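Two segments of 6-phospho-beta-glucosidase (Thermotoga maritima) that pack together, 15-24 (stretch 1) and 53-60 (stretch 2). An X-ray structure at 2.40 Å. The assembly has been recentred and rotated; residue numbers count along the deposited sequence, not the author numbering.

Stretch 1 15-24: TPELVKGLLD
Stretch 2 (53-60) RLVKDRFK

Stretch 1 is helical throughout, with i to i+4 backbone hydrogen bonds from Thr15 O to Val19 N (2.9 Å) through Lys20 O to Asp24 N (3.0 Å). Stretch 2 ends a helix at Val55. A type I' turn follows from Val55 to Arg58, with positive phi at Lys56 (52°) and Asp57 (68°), closed by Arg58 N to Val55 O at 3.0 Å. Phe59 is then extended (phi/psi -146/166). The nearest CA atoms are Leu23 CA and Val55 CA, 7.2 Å apart.

Leu23 (chi1 m, chi2 t) is the main bump. It fills a hollow lined by Leu54 (m, t), Val55, Arg58 (m, t, chi3 p) and Phe59. Leu23 CD1 lies 3.7 Å from Leu54 O. Leu23 CD2 lies 4.0 Å from Val55 CA. Leu23 CD2 is 3.8 Å from Phe59 CE2. Leu23 CD2 is also 3.8 Å from Arg58 CD, and covers one face of the Arg58 guanidinium.

One helical turn back, Val19 CG1 meets Val55 CG2 at 3.6 Å; both valines are t. Further back, Pro16 CB touches Leu54 CD1 at 4.2 Å. Phe59 (chi1 p, chi2 71°) presents its ring edge to Leu22 C, 4.3 Å from Phe59 CE2.

No hydrogen bond crosses the contact: Leu23 O and Arg58 NH2 are 3.3 Å apart, but the angle is poor. Mostly apolar side chains meet, so shape and water exclusion hold the contact; 391 Å² is buried, both sides summed.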

# COMPACT_ATOMS: atom_id res chain seq x y z
N THR A 15 -20.99 -6.53 36.73
CA THR A 15 -20.68 -5.21 37.31
C THR A 15 -19.82 -5.28 38.61
O THR A 15 -18.85 -4.55 38.72
CB THR A 15 -21.98 -4.40 37.50
OG1 THR A 15 -22.42 -3.92 36.22
CG2 THR A 15 -21.75 -3.15 38.33
N PRO A 16 -20.15 -6.17 39.55
CA PRO A 16 -19.37 -6.30 40.79
C PRO A 16 -17.90 -6.58 40.50
O PRO A 16 -17.04 -6.00 41.15
CB PRO A 16 -20.01 -7.50 41.50
CG PRO A 16 -21.41 -7.54 40.98
CD PRO A 16 -21.25 -7.17 39.53
N GLU A 17 -17.62 -7.43 39.51
CA GLU A 17 -16.24 -7.70 39.11
C GLU A 17 -15.58 -6.49 38.48
O GLU A 17 -14.42 -6.18 38.78
CB GLU A 17 -16.15 -8.94 38.19
CG GLU A 17 -14.88 -9.78 38.31
CD GLU A 17 -14.75 -10.57 39.62
OE1 GLU A 17 -15.67 -11.35 40.01
OE2 GLU A 17 -13.67 -10.45 40.26
N LEU A 18 -16.29 -5.77 37.62
CA LEU A 18 -15.75 -4.51 37.10
C LEU A 18 -15.35 -3.56 38.22
O LEU A 18 -14.26 -2.98 38.21
CB LEU A 18 -16.72 -3.83 36.17
CG LEU A 18 -16.28 -2.48 35.64
CD1 LEU A 18 -15.20 -2.64 34.57
CD2 LEU A 18 -17.53 -1.79 35.10
N VAL A 19 -16.24 -3.42 39.19
CA VAL A 19 -16.03 -2.54 40.32
C VAL A 19 -14.80 -2.96 41.17
O VAL A 19 -14.00 -2.11 41.59
CB VAL A 19 -17.34 -2.47 41.14
CG1 VAL A 19 -17.10 -1.90 42.49
CG2 VAL A 19 -18.35 -1.63 40.37
N LYS A 20 -14.67 -4.26 41.39
CA LYS A 20 -13.51 -4.84 42.05
C LYS A 20 -12.22 -4.42 41.31
O LYS A 20 -11.28 -3.96 41.93
CB LYS A 20 -13.64 -6.37 42.10
CG LYS A 20 -12.34 -7.16 42.36
CD LYS A 20 -12.50 -8.08 43.55
CE LYS A 20 -11.36 -9.13 43.65
NZ LYS A 20 -11.55 -10.24 42.62
N GLY A 21 -12.22 -4.59 40.00
CA GLY A 21 -11.15 -4.09 39.16
C GLY A 21 -10.86 -2.60 39.33
O GLY A 21 -9.71 -2.21 39.49
N LEU A 22 -11.89 -1.77 39.29
CA LEU A 22 -11.73 -0.34 39.46
C LEU A 22 -11.21 0.02 40.86
O LEU A 22 -10.39 0.92 41.00
CB LEU A 22 -13.02 0.42 39.13
CG LEU A 22 -13.49 0.31 37.67
CD1 LEU A 22 -14.89 0.95 37.46
CD2 LEU A 22 -12.46 0.92 36.74
N LEU A 23 -11.65 -0.72 41.87
CA LEU A 23 -11.14 -0.53 43.22
C LEU A 23 -9.65 -0.80 43.28
O LEU A 23 -8.92 -0.08 43.93
CB LEU A 23 -11.88 -1.43 44.23
CG LEU A 23 -13.28 -1.00 44.69
CD1 LEU A 23 -14.03 -2.19 45.35
CD2 LEU A 23 -13.31 0.26 45.58
N ASP A 24 -9.22 -1.86 42.59
CA ASP A 24 -7.82 -2.29 42.59
C ASP A 24 -6.88 -1.25 41.97
O ASP A 24 -5.78 -1.06 42.45
CB ASP A 24 -7.65 -3.63 41.85
CG ASP A 24 -8.10 -4.84 42.68
OD1 ASP A 24 -8.35 -4.75 43.91
OD2 ASP A 24 -8.24 -5.97 42.15
N ARG A 53 -21.85 -1.56 48.75
CA ARG A 53 -21.39 -2.35 49.89
C ARG A 53 -19.91 -2.75 49.69
O ARG A 53 -19.14 -2.77 50.65
CB ARG A 53 -22.24 -3.60 50.04
CG ARG A 53 -23.02 -3.73 51.33
CD ARG A 53 -24.46 -4.23 51.21
NE ARG A 53 -24.60 -5.51 50.52
CZ ARG A 53 -25.53 -5.78 49.57
NH1 ARG A 53 -26.41 -4.87 49.20
NH2 ARG A 53 -25.59 -6.97 49.01
N LEU A 54 -19.51 -3.06 48.45
CA LEU A 54 -18.12 -3.42 48.17
C LEU A 54 -17.16 -2.23 48.12
O LEU A 54 -15.98 -2.36 48.45
CB LEU A 54 -17.96 -4.19 46.83
CG LEU A 54 -18.70 -5.51 46.61
CD1 LEU A 54 -18.95 -5.72 45.14
CD2 LEU A 54 -17.98 -6.71 47.24
N VAL A 55 -17.67 -1.08 47.67
CA VAL A 55 -16.85 0.10 47.49
C VAL A 55 -16.43 0.74 48.80
O VAL A 55 -15.37 1.32 48.90
CB VAL A 55 -17.50 1.10 46.52
CG1 VAL A 55 -16.77 2.43 46.54
CG2 VAL A 55 -17.53 0.51 45.14
N LYS A 56 -17.24 0.56 49.84
CA LYS A 56 -16.85 0.99 51.18
C LYS A 56 -16.41 2.46 51.18
O LYS A 56 -15.48 2.83 51.91
CB LYS A 56 -15.74 0.08 51.71
CG LYS A 56 -16.23 -1.19 52.35
CD LYS A 56 -15.09 -2.17 52.63
CE LYS A 56 -15.38 -3.57 52.09
NZ LYS A 56 -15.22 -4.62 53.14
N ASP A 57 -17.06 3.26 50.34
CA ASP A 57 -16.85 4.72 50.22
C ASP A 57 -15.50 5.14 49.66
O ASP A 57 -15.05 6.26 49.86
CB ASP A 57 -17.16 5.45 51.55
CG ASP A 57 -17.73 6.84 51.33
OD1 ASP A 57 -18.62 7.00 50.45
OD2 ASP A 57 -17.35 7.85 51.97
N ARG A 58 -14.87 4.27 48.90
CA ARG A 58 -13.57 4.57 48.32
C ARG A 58 -13.69 5.55 47.15
O ARG A 58 -12.78 6.32 46.91
CB ARG A 58 -12.81 3.28 47.94
CG ARG A 58 -12.13 2.58 49.16
CD ARG A 58 -11.83 1.07 49.02
NE ARG A 58 -10.56 0.88 48.31
CZ ARG A 58 -10.06 -0.29 47.87
NH1 ARG A 58 -10.71 -1.45 48.07
NH2 ARG A 58 -8.89 -0.30 47.23
N PHE A 59 -14.80 5.51 46.43
CA PHE A 59 -15.20 6.57 45.52
C PHE A 59 -16.72 6.69 45.54
O PHE A 59 -17.40 5.80 46.06
CB PHE A 59 -14.68 6.35 44.09
CG PHE A 59 -14.82 4.93 43.58
CD1 PHE A 59 -16.07 4.40 43.26
CD2 PHE A 59 -13.70 4.13 43.39
CE1 PHE A 59 -16.19 3.07 42.75
CE2 PHE A 59 -13.81 2.81 42.85
CZ PHE A 59 -15.06 2.29 42.54
N LYS A 60 -17.24 7.78 44.98
CA LYS A 60 -18.67 8.01 44.91
C LYS A 60 -19.30 7.06 43.89
O LYS A 60 -18.75 6.86 42.80
CB LYS A 60 -18.95 9.47 44.57
CG LYS A 60 -18.85 10.42 45.75
CD LYS A 60 -18.98 11.94 45.34
CE LYS A 60 -20.13 12.24 44.31
NZ LYS A 60 -21.48 12.59 44.92